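Local coordinates for protein quinone oxidoreductase (Escherichia coli, PDB 1QOR) that catalyses the one-electron reduction of quinones to semiquinones with NADPH as the electron donor, working as a homodimer of the zinc-containing alcohol dehydrogenase family, at residues Y214-D220 and V236-S242; Y130-T135 and P264-Y269; L197-L201 and R224-C228. All coordinates share one frame. Residue numbers count along the deposited sequence, not the author numbering.

Contact 1: Y214-D220 and V236-S242. With NDP (NADPH dihydro-nicotinamide-adenine-dinucleotide phosphate), chain D.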
loop_
_atom_site.group_PDB
_atom_site.type_symbol
_atom_site.label_atom_id
_atom_site.label_comp_id
_atom_site.label_asym_id
_atom_site.label_seq_id
_atom_site.Cartn_x
_atom_site.Cartn_y
_atom_site.Cartn_z
ATOM N N TYR A 214 -2.931 -2.470 -12.174
ATOM C CA TYR A 214 -2.378 -3.799 -11.943
ATOM C C TYR A 214 -1.154 -3.847 -12.782
ATOM O O TYR A 214 -1.240 -3.957 -13.998
ATOM C CB TYR A 214 -3.347 -4.884 -12.344
ATOM C CG TYR A 214 -4.568 -4.918 -11.488
ATOM C CD1 TYR A 214 -4.605 -5.676 -10.321
ATOM C CD2 TYR A 214 -5.740 -4.248 -11.888
ATOM C CE1 TYR A 214 -5.775 -5.772 -9.570
ATOM C CE2 TYR A 214 -6.937 -4.354 -11.147
ATOM C CZ TYR A 214 -6.941 -5.113 -9.996
ATOM O OH TYR A 214 -8.108 -5.234 -9.278
ATOM N N ASP A 215 -0.000 -3.860 -12.133
ATOM C CA ASP A 215 1.268 -3.797 -12.837
ATOM C C ASP A 215 2.242 -4.967 -12.545
ATOM O O ASP A 215 2.831 -5.061 -11.445
ATOM C CB ASP A 215 1.882 -2.401 -12.542
ATOM C CG ASP A 215 3.209 -2.167 -13.247
ATOM O OD1 ASP A 215 3.905 -3.117 -13.657
ATOM O OD2 ASP A 215 3.610 -1.005 -13.355
ATOM N N SER A 216 2.459 -5.816 -13.553
ATOM C CA SER A 216 3.323 -6.953 -13.379
ATOM C C SER A 216 4.644 -6.716 -14.013
ATOM O O SER A 216 5.528 -7.579 -13.943
ATOM C CB SER A 216 2.698 -8.223 -13.960
ATOM O OG SER A 216 2.484 -8.122 -15.354
ATOM N N VAL A 217 4.816 -5.561 -14.649
ATOM C CA VAL A 217 6.106 -5.374 -15.300
ATOM C C VAL A 217 7.218 -4.904 -14.355
ATOM O O VAL A 217 8.408 -5.179 -14.595
ATOM C CB VAL A 217 6.025 -4.702 -16.748
ATOM C CG1 VAL A 217 4.593 -4.474 -17.201
ATOM C CG2 VAL A 217 6.998 -3.536 -16.948
ATOM N N GLY A 218 6.813 -4.269 -13.254
ATOM C CA GLY A 218 7.777 -3.855 -12.267
ATOM C C GLY A 218 8.579 -2.600 -12.531
ATOM O O GLY A 218 8.023 -1.505 -12.704
ATOM N N ARG A 219 9.893 -2.773 -12.566
ATOM C CA ARG A 219 10.845 -1.678 -12.725
ATOM C C ARG A 219 10.584 -0.630 -13.805
ATOM O O ARG A 219 10.479 0.575 -13.496
ATOM C CB ARG A 219 12.237 -2.281 -12.872
ATOM C CG ARG A 219 13.353 -1.366 -13.261
ATOM C CD ARG A 219 14.603 -2.205 -13.314
ATOM N NE ARG A 219 15.555 -1.732 -14.315
ATOM C CZ ARG A 219 15.564 -2.099 -15.605
ATOM N NH1 ARG A 219 14.657 -2.959 -16.107
ATOM N NH2 ARG A 219 16.509 -1.599 -16.409
ATOM N N ASP A 220 10.408 -1.089 -15.045
ATOM C CA ASP A 220 10.198 -0.171 -16.178
ATOM C C ASP A 220 8.984 0.745 -16.135
ATOM O O ASP A 220 9.064 1.868 -16.610
ATOM C CB ASP A 220 10.236 -0.916 -17.517
ATOM C CG ASP A 220 11.627 -1.429 -17.870
ATOM O OD1 ASP A 220 12.627 -1.088 -17.175
ATOM O OD2 ASP A 220 11.738 -2.190 -18.865
ATOM N N VAL A 236 -1.168 -1.976 -7.599
ATOM C CA VAL A 236 -0.933 -3.399 -7.360
ATOM C C VAL A 236 0.304 -3.869 -8.121
ATOM O O VAL A 236 0.277 -4.031 -9.348
ATOM C CB VAL A 236 -2.172 -4.261 -7.725
ATOM C CG1 VAL A 236 -1.950 -5.764 -7.305
ATOM C CG2 VAL A 236 -3.432 -3.700 -7.018
ATOM N N SER A 237 1.439 -3.963 -7.422
ATOM C CA SER A 237 2.691 -4.423 -8.034
ATOM C C SER A 237 2.724 -5.950 -7.838
ATOM O O SER A 237 2.889 -6.434 -6.714
ATOM C CB SER A 237 3.859 -3.770 -7.324
ATOM O OG SER A 237 5.071 -4.093 -7.983
ATOM N N PHE A 238 2.540 -6.729 -8.911
ATOM C CA PHE A 238 2.451 -8.173 -8.739
ATOM C C PHE A 238 3.349 -8.977 -9.640
ATOM O O PHE A 238 3.139 -10.170 -9.808
ATOM C CB PHE A 238 0.966 -8.626 -8.845
ATOM C CG PHE A 238 0.408 -8.666 -10.262
ATOM C CD1 PHE A 238 -0.084 -7.516 -10.863
ATOM C CD2 PHE A 238 0.344 -9.879 -10.963
ATOM C CE1 PHE A 238 -0.642 -7.550 -12.143
ATOM C CE2 PHE A 238 -0.199 -9.948 -12.246
ATOM C CZ PHE A 238 -0.701 -8.779 -12.847
ATOM N N GLY A 239 4.349 -8.328 -10.221
ATOM C CA GLY A 239 5.275 -9.022 -11.095
ATOM C C GLY A 239 6.598 -8.259 -11.143
ATOM O O GLY A 239 6.684 -7.134 -10.659
ATOM N N ASN A 240 7.646 -8.904 -11.660
ATOM C CA ASN A 240 8.971 -8.295 -11.789
ATOM C C ASN A 240 9.481 -8.633 -13.205
ATOM O O ASN A 240 10.686 -8.882 -13.354
ATOM C CB ASN A 240 10.002 -8.917 -10.808
ATOM C CG ASN A 240 9.409 -9.319 -9.488
ATOM O OD1 ASN A 240 9.495 -10.478 -9.101
ATOM N ND2 ASN A 240 8.788 -8.389 -8.797
ATOM N N SER A 241 8.619 -8.574 -14.233
ATOM C CA SER A 241 9.038 -8.940 -15.583
ATOM C C SER A 241 10.234 -8.192 -16.101
ATOM O O SER A 241 11.114 -8.786 -16.733
ATOM C CB SER A 241 7.893 -8.838 -16.559
ATOM O OG SER A 241 6.846 -9.722 -16.169
ATOM N N SER A 242 10.281 -6.887 -15.858
ATOM C CA SER A 242 11.426 -6.110 -16.306
ATOM C C SER A 242 12.419 -5.935 -15.141
ATOM O O SER A 242 13.405 -5.229 -15.287
ATOM C CB SER A 242 10.976 -4.727 -16.788
ATOM O OG SER A 242 10.469 -3.923 -15.729
HETATM P PA NDP D . 3.666 -13.268 -19.590
HETATM O O1A NDP D . 3.236 -14.373 -20.485
HETATM O O2A NDP D . 2.710 -12.162 -19.321
HETATM O O5B NDP D . 5.043 -12.707 -20.028
HETATM C C5B NDP D . 5.585 -11.516 -19.522
HETATM C C4B NDP D . 5.210 -10.389 -20.436
HETATM O O4B NDP D . 5.577 -9.252 -19.668
HETATM C C3B NDP D . 5.989 -10.258 -21.752
HETATM O O3B NDP D . 5.375 -11.096 -22.767
HETATM C C2B NDP D . 6.032 -8.751 -21.959
HETATM O O2B NDP D . 4.920 -8.384 -22.765
HETATM C C1B NDP D . 5.942 -8.151 -20.488
HETATM N N9A NDP D . 7.247 -7.507 -20.271
HETATM C C8A NDP D . 7.499 -6.207 -20.117
HETATM N N7A NDP D . 8.818 -6.012 -19.991
HETATM C C5A NDP D . 9.341 -7.215 -20.072
HETATM C C6A NDP D . 10.700 -7.500 -20.023
HETATM N N6A NDP D . 11.631 -6.566 -19.876
HETATM N N1A NDP D . 11.023 -8.788 -20.145
HETATM C C2A NDP D . 10.097 -9.774 -20.307
HETATM N N3A NDP D . 8.794 -9.486 -20.358
HETATM C C4A NDP D . 8.399 -8.184 -20.248
HETATM O O3 NDP D . 3.906 -14.017 -18.208
HETATM P PN NDP D . 2.992 -14.703 -17.117
HETATM O O1N NDP D . 1.533 -14.675 -17.496
HETATM O O2N NDP D . 3.623 -16.019 -16.725
HETATM O O5D NDP D . 3.249 -13.644 -15.883
HETATM C C5D NDP D . 2.990 -12.248 -15.941
HETATM C C4D NDP D . 3.529 -11.550 -14.737
HETATM O O4D NDP D . 2.742 -11.881 -13.570
HETATM C C3D NDP D . 4.970 -11.923 -14.408
HETATM O O3D NDP D . 5.697 -10.758 -14.006
HETATM C C2D NDP D . 4.775 -12.909 -13.235
HETATM O O2D NDP D . 5.927 -13.001 -12.435
HETATM C C1D NDP D . 3.636 -12.307 -12.465
HETATM N N1N NDP D . 2.706 -13.159 -11.676
HETATM C C2N NDP D . 2.395 -12.805 -10.387
HETATM C C3N NDP D . 1.518 -13.607 -9.677
HETATM C C7N NDP D . 1.109 -13.239 -8.257
HETATM O O7N NDP D . 0.299 -13.917 -7.635
HETATM N N7N NDP D . 1.685 -12.155 -7.781
HETATM C C4N NDP D . 0.950 -14.739 -10.235
HETATM C C5N NDP D . 1.277 -15.084 -11.553
HETATM C C6N NDP D . 2.164 -14.288 -12.258
HETATM P P2B NDP D . 4.979 -7.041 -23.748
HETATM O O1X NDP D . 3.582 -6.851 -24.193
HETATM O O2X NDP D . 5.465 -5.948 -22.896
HETATM O O3X NDP D . 5.933 -7.433 -24.802
HETATM O O HOH W 1 5.022 -3.446 -10.600
HETATM O O HOH W 2 4.549 -8.787 -17.006
#
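V236 and S237 end a strand lying parallel to Y214-D215: D215 N donates to V236 O (2.8 Å), and V236 packs its CB 3.8 Å from Y214 CD1. S237 OG shares a water with D215 O. F238 N closes the ladder on D215 O (3.0 Å), and S216 CB sits over the F238 ring face in a CH-pi contact, 3.8 Å from the centroid. At G239 the loops draw closest, its CA 3.6 Å from S216 CA; a CB here would clash with S216 O. N240 points away and gives its backbone N to Y46. S241 N donates to S216 O (3.3 Å), while S241 OG and NADPH O3D hydrogen-bond at 2.7 Å. S242 ties off the turn: its N and OG both donate to V217 O (2.8 and 2.7 Å), and OG accepts from D220 N (2.9 Å). Backbone bonds and the S242 hydroxyl thus join two C-terminal strand ends of the Rossmann sheet, where S241 OG and, weakly, S216 O (3.2 Å) bind nicotinamide-ribose O3D.

Contact 2: Y130-T135 and P264-Y269. With NDP (NADPH dihydro-nicotinamide-adenine-dinucleotide phosphate), chain D.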
loop_
_atom_site.group_PDB
_atom_site.type_symbol
_atom_site.label_atom_id
_atom_site.label_comp_id
_atom_site.label_asym_id
_atom_site.label_seq_id
_atom_site.Cartn_x
_atom_site.Cartn_y
_atom_site.Cartn_z
ATOM N N TYR A 130 -8.074 -13.639 -7.746
ATOM C CA TYR A 130 -7.902 -12.863 -6.506
ATOM C C TYR A 130 -7.603 -11.396 -6.816
ATOM O O TYR A 130 -8.078 -10.494 -6.128
ATOM C CB TYR A 130 -6.881 -13.482 -5.520
ATOM C CG TYR A 130 -5.431 -13.122 -5.784
ATOM C CD1 TYR A 130 -4.929 -11.854 -5.489
ATOM C CD2 TYR A 130 -4.549 -14.070 -6.298
ATOM C CE1 TYR A 130 -3.548 -11.554 -5.709
ATOM C CE2 TYR A 130 -3.207 -13.779 -6.520
ATOM C CZ TYR A 130 -2.701 -12.528 -6.224
ATOM O OH TYR A 130 -1.336 -12.282 -6.452
ATOM N N LEU A 131 -6.840 -11.147 -7.865
ATOM C CA LEU A 131 -6.562 -9.771 -8.249
ATOM C C LEU A 131 -7.812 -8.890 -8.511
ATOM O O LEU A 131 -7.914 -7.800 -7.970
ATOM C CB LEU A 131 -5.699 -9.762 -9.497
ATOM C CG LEU A 131 -4.214 -10.081 -9.356
ATOM C CD1 LEU A 131 -3.566 -9.999 -10.736
ATOM C CD2 LEU A 131 -3.559 -9.100 -8.397
ATOM N N LEU A 132 -8.780 -9.389 -9.282
ATOM C CA LEU A 132 -9.982 -8.625 -9.674
ATOM C C LEU A 132 -11.166 -8.714 -8.728
ATOM O O LEU A 132 -12.137 -7.923 -8.833
ATOM C CB LEU A 132 -10.446 -9.083 -11.059
ATOM C CG LEU A 132 -9.424 -9.004 -12.199
ATOM C CD1 LEU A 132 -10.100 -9.267 -13.540
ATOM C CD2 LEU A 132 -8.816 -7.637 -12.229
ATOM N N ARG A 133 -11.125 -9.725 -7.860
ATOM C CA ARG A 133 -12.195 -9.944 -6.925
ATOM C C ARG A 133 -11.798 -9.757 -5.462
ATOM O O ARG A 133 -12.648 -9.428 -4.664
ATOM C CB ARG A 133 -12.760 -11.354 -7.118
ATOM C CG ARG A 133 -12.994 -11.779 -8.617
ATOM C CD ARG A 133 -14.350 -11.318 -9.113
ATOM N NE ARG A 133 -14.333 -9.885 -9.298
ATOM C CZ ARG A 133 -15.334 -9.043 -9.032
ATOM N NH1 ARG A 133 -16.508 -9.487 -8.569
ATOM N NH2 ARG A 133 -15.096 -7.738 -9.144
ATOM N N LYS A 134 -10.530 -9.915 -5.100
ATOM C CA LYS A 134 -10.150 -9.797 -3.689
ATOM C C LYS A 134 -9.231 -8.633 -3.356
ATOM O O LYS A 134 -9.479 -7.898 -2.412
ATOM C CB LYS A 134 -9.458 -11.079 -3.208
ATOM C CG LYS A 134 -10.178 -12.382 -3.488
ATOM C CD LYS A 134 -11.538 -12.406 -2.865
ATOM C CE LYS A 134 -12.013 -13.859 -2.651
ATOM N NZ LYS A 134 -13.505 -13.916 -2.444
ATOM N N THR A 135 -8.130 -8.504 -4.075
ATOM C CA THR A 135 -7.178 -7.425 -3.806
ATOM C C THR A 135 -7.869 -6.060 -3.905
ATOM O O THR A 135 -7.607 -5.124 -3.128
ATOM C CB THR A 135 -6.007 -7.523 -4.774
ATOM O OG1 THR A 135 -5.398 -8.810 -4.627
ATOM C CG2 THR A 135 -5.003 -6.397 -4.546
ATOM N N PRO A 264 1.224 -8.398 -3.781
ATOM C CA PRO A 264 0.665 -9.724 -3.486
ATOM C C PRO A 264 1.288 -10.919 -4.221
ATOM O O PRO A 264 2.002 -10.776 -5.224
ATOM C CB PRO A 264 -0.802 -9.547 -3.891
ATOM C CG PRO A 264 -0.653 -8.757 -5.174
ATOM C CD PRO A 264 0.451 -7.737 -4.863
ATOM N N SER A 265 0.997 -12.103 -3.690
ATOM C CA SER A 265 1.442 -13.348 -4.281
ATOM C C SER A 265 0.265 -14.300 -4.074
ATOM O O SER A 265 -0.636 -14.034 -3.267
ATOM C CB SER A 265 2.729 -13.877 -3.622
ATOM O OG SER A 265 2.439 -14.416 -2.350
ATOM N N LEU A 266 0.242 -15.370 -4.857
ATOM C CA LEU A 266 -0.800 -16.383 -4.769
ATOM C C LEU A 266 -0.895 -16.981 -3.366
ATOM O O LEU A 266 -2.020 -17.263 -2.880
ATOM C CB LEU A 266 -0.498 -17.513 -5.752
ATOM C CG LEU A 266 -1.582 -17.909 -6.749
ATOM C CD1 LEU A 266 -1.382 -19.364 -7.119
ATOM C CD2 LEU A 266 -2.954 -17.726 -6.177
ATOM N N GLN A 267 0.263 -17.218 -2.735
ATOM C CA GLN A 267 0.297 -17.784 -1.389
ATOM C C GLN A 267 -0.407 -16.896 -0.378
ATOM O O GLN A 267 -0.904 -17.403 0.621
ATOM C CB GLN A 267 1.713 -17.965 -0.878
ATOM C CG GLN A 267 2.631 -18.629 -1.813
ATOM C CD GLN A 267 3.229 -17.644 -2.783
ATOM O OE1 GLN A 267 2.925 -17.683 -4.002
ATOM N NE2 GLN A 267 4.083 -16.734 -2.265
ATOM N N GLY A 268 -0.378 -15.577 -0.571
ATOM C CA GLY A 268 -1.044 -14.702 0.371
ATOM C C GLY A 268 -2.567 -14.731 0.288
ATOM O O GLY A 268 -3.247 -14.277 1.219
ATOM N N TYR A 269 -3.113 -15.278 -0.798
ATOM C CA TYR A 269 -4.564 -15.281 -1.015
ATOM C C TYR A 269 -5.246 -16.648 -1.098
ATOM O O TYR A 269 -6.408 -16.778 -0.710
ATOM C CB TYR A 269 -4.888 -14.485 -2.283
ATOM C CG TYR A 269 -4.841 -12.978 -2.113
ATOM C CD1 TYR A 269 -3.613 -12.267 -2.150
ATOM C CD2 TYR A 269 -6.011 -12.265 -1.910
ATOM C CE1 TYR A 269 -3.580 -10.885 -1.982
ATOM C CE2 TYR A 269 -5.992 -10.873 -1.745
ATOM C CZ TYR A 269 -4.790 -10.201 -1.774
ATOM O OH TYR A 269 -4.836 -8.864 -1.534
HETATM P PA NDP D . 3.666 -13.268 -19.590
HETATM O O1A NDP D . 3.236 -14.373 -20.485
HETATM O O2A NDP D . 2.710 -12.162 -19.321
HETATM O O5B NDP D . 5.043 -12.707 -20.028
HETATM C C5B NDP D . 5.585 -11.516 -19.522
HETATM C C4B NDP D . 5.210 -10.389 -20.436
HETATM O O4B NDP D . 5.577 -9.252 -19.668
HETATM C C3B NDP D . 5.989 -10.258 -21.752
HETATM O O3B NDP D . 5.375 -11.096 -22.767
HETATM C C2B NDP D . 6.032 -8.751 -21.959
HETATM O O2B NDP D . 4.920 -8.384 -22.765
HETATM C C1B NDP D . 5.942 -8.151 -20.488
HETATM N N9A NDP D . 7.247 -7.507 -20.271
HETATM C C8A NDP D . 7.499 -6.207 -20.117
HETATM N N7A NDP D . 8.818 -6.012 -19.991
HETATM C C5A NDP D . 9.341 -7.215 -20.072
HETATM C C6A NDP D . 10.700 -7.500 -20.023
HETATM N N6A NDP D . 11.631 -6.566 -19.876
HETATM N N1A NDP D . 11.023 -8.788 -20.145
HETATM C C2A NDP D . 10.097 -9.774 -20.307
HETATM N N3A NDP D . 8.794 -9.486 -20.358
HETATM C C4A NDP D . 8.399 -8.184 -20.248
HETATM O O3 NDP D . 3.906 -14.017 -18.208
HETATM P PN NDP D . 2.992 -14.703 -17.117
HETATM O O1N NDP D . 1.533 -14.675 -17.496
HETATM O O2N NDP D . 3.623 -16.019 -16.725
HETATM O O5D NDP D . 3.249 -13.644 -15.883
HETATM C C5D NDP D . 2.990 -12.248 -15.941
HETATM C C4D NDP D . 3.529 -11.550 -14.737
HETATM O O4D NDP D . 2.742 -11.881 -13.570
HETATM C C3D NDP D . 4.970 -11.923 -14.408
HETATM O O3D NDP D . 5.697 -10.758 -14.006
HETATM C C2D NDP D . 4.775 -12.909 -13.235
HETATM O O2D NDP D . 5.927 -13.001 -12.435
HETATM C C1D NDP D . 3.636 -12.307 -12.465
HETATM N N1N NDP D . 2.706 -13.159 -11.676
HETATM C C2N NDP D . 2.395 -12.805 -10.387
HETATM C C3N NDP D . 1.518 -13.607 -9.677
HETATM C C7N NDP D . 1.109 -13.239 -8.257
HETATM O O7N NDP D . 0.299 -13.917 -7.635
HETATM N N7N NDP D . 1.685 -12.155 -7.781
HETATM C C4N NDP D . 0.950 -14.739 -10.235
HETATM C C5N NDP D . 1.277 -15.084 -11.553
HETATM C C6N NDP D . 2.164 -14.288 -12.258
HETATM P P2B NDP D . 4.979 -7.041 -23.748
HETATM O O1X NDP D . 3.582 -6.851 -24.193
HETATM O O2X NDP D . 5.465 -5.948 -22.896
HETATM O O3X NDP D . 5.933 -7.433 -24.802
#
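Two tyrosine rings laid one over the other make up most of this interface. Y130, on the last turns of helix 115-135, and Y269, on the short helical turn after P264, form an offset stack with centroids 4.3 Å apart and planes at 13°; Y130 CD1 comes within 3.6 Å of Y269 CG, and Y269 CB also lies over the Y130 ring as a CH-pi contact. The Y130 ring fills the hollow inside the bend P264-Y269: P264 CB lies 3.9 Å from Y130 CE1, L266 CD2 4.0 Å from Y130 CE2, and the backbone carbon S265 C 3.5 Å from Y130 OH. K134 CB rests 3.8 Å from Y269 CE2, although the rest of the lysine leads away, and T135 OG1 approaches Y269 OH at 3.1 Å. The ring thus carries its hydroxyl to the nicotinamide: Y130 OH donates to NADPH O7N (2.6 Å), and P264 O accepts from NADPH N7N (2.9 Å). Both the O and the N of the carboxamide are bound, consistent with a fixed orientation of the nicotinamide. L131 and P264 both lean on V236 of strand 233-237 and on F238 just beyond it, while L266 reaches back to L126 and T127 of helix 115-135; the second subunit packs against the same region, its Y260 and S258 hydrogen-bonding to T135 O and S265 N.

Contact 3: L197-L201 and R224-C228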
loop_
_atom_site.group_PDB
_atom_site.type_symbol
_atom_site.label_atom_id
_atom_site.label_comp_id
_atom_site.label_asym_id
_atom_site.label_seq_id
_atom_site.Cartn_x
_atom_site.Cartn_y
_atom_site.Cartn_z
ATOM N N LEU A 197 2.330 6.526 -22.353
ATOM C CA LEU A 197 1.335 5.914 -21.489
ATOM C C LEU A 197 0.496 6.830 -20.620
ATOM O O LEU A 197 -0.734 6.635 -20.511
ATOM C CB LEU A 197 2.012 4.864 -20.596
ATOM C CG LEU A 197 1.282 4.281 -19.381
ATOM C CD1 LEU A 197 0.023 3.557 -19.789
ATOM C CD2 LEU A 197 2.232 3.296 -18.711
ATOM N N VAL A 198 1.158 7.773 -19.941
ATOM C CA VAL A 198 0.468 8.666 -19.008
ATOM C C VAL A 198 -0.471 9.610 -19.724
ATOM O O VAL A 198 -1.636 9.736 -19.330
ATOM C CB VAL A 198 1.478 9.437 -18.076
ATOM C CG1 VAL A 198 0.754 10.476 -17.242
ATOM C CG2 VAL A 198 2.176 8.434 -17.107
ATOM N N GLU A 199 0.009 10.249 -20.798
ATOM C CA GLU A 199 -0.833 11.152 -21.565
ATOM C C GLU A 199 -2.014 10.384 -22.211
ATOM O O GLU A 199 -3.166 10.827 -22.102
ATOM C CB GLU A 199 -0.006 11.911 -22.599
ATOM C CG GLU A 199 0.897 13.032 -22.002
ATOM C CD GLU A 199 0.230 13.893 -20.859
ATOM O OE1 GLU A 199 -0.919 14.366 -21.037
ATOM O OE2 GLU A 199 0.863 14.104 -19.773
ATOM N N ARG A 200 -1.768 9.221 -22.826
ATOM C CA ARG A 200 -2.883 8.464 -23.430
ATOM C C ARG A 200 -3.864 8.051 -22.356
ATOM O O ARG A 200 -5.074 8.121 -22.565
ATOM C CB ARG A 200 -2.407 7.213 -24.174
ATOM C CG ARG A 200 -1.776 7.455 -25.539
ATOM C CD ARG A 200 -2.844 7.792 -26.591
ATOM N NE ARG A 200 -3.638 6.635 -27.023
ATOM C CZ ARG A 200 -4.967 6.649 -27.160
ATOM N NH1 ARG A 200 -5.685 7.756 -26.896
ATOM N NH2 ARG A 200 -5.589 5.555 -27.575
ATOM N N LEU A 201 -3.373 7.640 -21.185
ATOM C CA LEU A 201 -4.287 7.237 -20.130
ATOM C C LEU A 201 -5.163 8.393 -19.660
ATOM O O LEU A 201 -6.359 8.209 -19.364
ATOM C CB LEU A 201 -3.567 6.538 -18.950
ATOM C CG LEU A 201 -4.723 6.264 -17.953
ATOM C CD1 LEU A 201 -5.033 4.820 -17.843
ATOM C CD2 LEU A 201 -4.649 7.022 -16.611
ATOM N N ARG A 224 5.586 5.605 -14.199
ATOM C CA ARG A 224 4.463 5.848 -15.113
ATOM C C ARG A 224 3.119 5.378 -14.508
ATOM O O ARG A 224 2.149 6.149 -14.475
ATOM C CB ARG A 224 4.738 5.240 -16.505
ATOM C CG ARG A 224 5.755 6.079 -17.279
ATOM C CD ARG A 224 6.190 5.523 -18.642
ATOM N NE ARG A 224 6.852 4.231 -18.521
ATOM C CZ ARG A 224 6.994 3.360 -19.521
ATOM N NH1 ARG A 224 6.540 3.648 -20.736
ATOM N NH2 ARG A 224 7.478 2.143 -19.284
ATOM N N SER A 225 3.116 4.204 -13.863
ATOM C CA SER A 225 1.903 3.695 -13.258
ATOM C C SER A 225 1.393 4.556 -12.106
ATOM O O SER A 225 0.170 4.798 -11.985
ATOM C CB SER A 225 2.110 2.275 -12.817
ATOM O OG SER A 225 2.244 1.427 -13.951
ATOM N N LEU A 226 2.311 5.046 -11.255
ATOM C CA LEU A 226 1.883 5.891 -10.141
ATOM C C LEU A 226 1.229 7.181 -10.687
ATOM O O LEU A 226 0.255 7.698 -10.121
ATOM C CB LEU A 226 3.071 6.210 -9.221
ATOM C CG LEU A 226 3.689 4.984 -8.498
ATOM C CD1 LEU A 226 4.853 5.451 -7.620
ATOM C CD2 LEU A 226 2.658 4.245 -7.641
ATOM N N ASP A 227 1.766 7.674 -11.801
ATOM C CA ASP A 227 1.236 8.849 -12.460
ATOM C C ASP A 227 -0.158 8.622 -13.115
ATOM O O ASP A 227 -0.811 9.595 -13.495
ATOM C CB ASP A 227 2.227 9.354 -13.512
ATOM C CG ASP A 227 3.335 10.205 -12.910
ATOM O OD1 ASP A 227 3.135 10.774 -11.807
ATOM O OD2 ASP A 227 4.412 10.319 -13.552
ATOM N N CYS A 228 -0.625 7.376 -13.230
ATOM C CA CYS A 228 -1.951 7.111 -13.831
ATOM C C CYS A 228 -3.013 6.970 -12.779
ATOM O O CYS A 228 -4.161 6.676 -13.093
ATOM C CB CYS A 228 -1.943 5.816 -14.643
ATOM S SG CYS A 228 -0.827 5.942 -16.023
HETATM O O HOH W 3 5.300 5.864 -21.969
#
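This is apolar helix-to-helix packing on one flank of the nucleotide-binding domain, between helix 197-204 and the C-terminal end of helix 222-227; no direct hydrogen bond crosses it. The backbones come closest at V198 and C228, with CA atoms 5.9 Å apart, near enough for short side chains to bridge the gap. V198 CG2 is the main knob: it lies 3.5 Å from R224 O, 3.7 Å from D227 CB and 4.1 Å from C228 SG, touching the R224 carbonyl as well as the side chains of the last turn. L197 and L201, one helical turn apart, flank it, L197 CD2 meeting R224 CB at 3.9 Å and L201 CD2 meeting C228 CB at 3.6 Å. In the Rossmann fold these are consecutive helices on either side of strand 210-215 in sequence, so the contact spans a helix-strand-helix unit of the parallel sheet. Beneath it L197 packs on T171 and L201 on I169, both of strand 167-172, and C228 is backbone-bonded to V210. The charged side-chain ends lie at the margin: a water accepts from L197 N (3.1 Å) and from R224 NH1 (2.8 Å), R224 NH2 also bonds to D220 O, and D227 forms a salt bridge with K256. The side chain of R224 runs close to that of Y192, an NADP-binding residue, and stays about 8 Å from the NADPH itself.

Overall arrangement
All three contacts bear on the six-stranded parallel Rossmann sheet. Contact 1 joins the ends of neighbouring strands 210-215 and 233-237; contact 2 brings helix 115-135 to the turn after strand 260-262, outermost within this chain, and its segments bracket those of contacts 1 and 3, which alternate in sequence. Contacts 1 and 2, centres about 15 Å apart, touch through a probable hydrogen bond from Y214 OH to L131 O; contacts 1 and 3, about 14 Å between centres, through another between D215 OD2 and S225 OG. Contacts 2 and 3 do not touch (centres about 24 Å apart, nearest atoms about 12 Å). NADPH runs past contacts 1 and 2, its carboxamide chiefly at contact 2, its ribose and adenine along contact 1; contact 3 packs helices farther away.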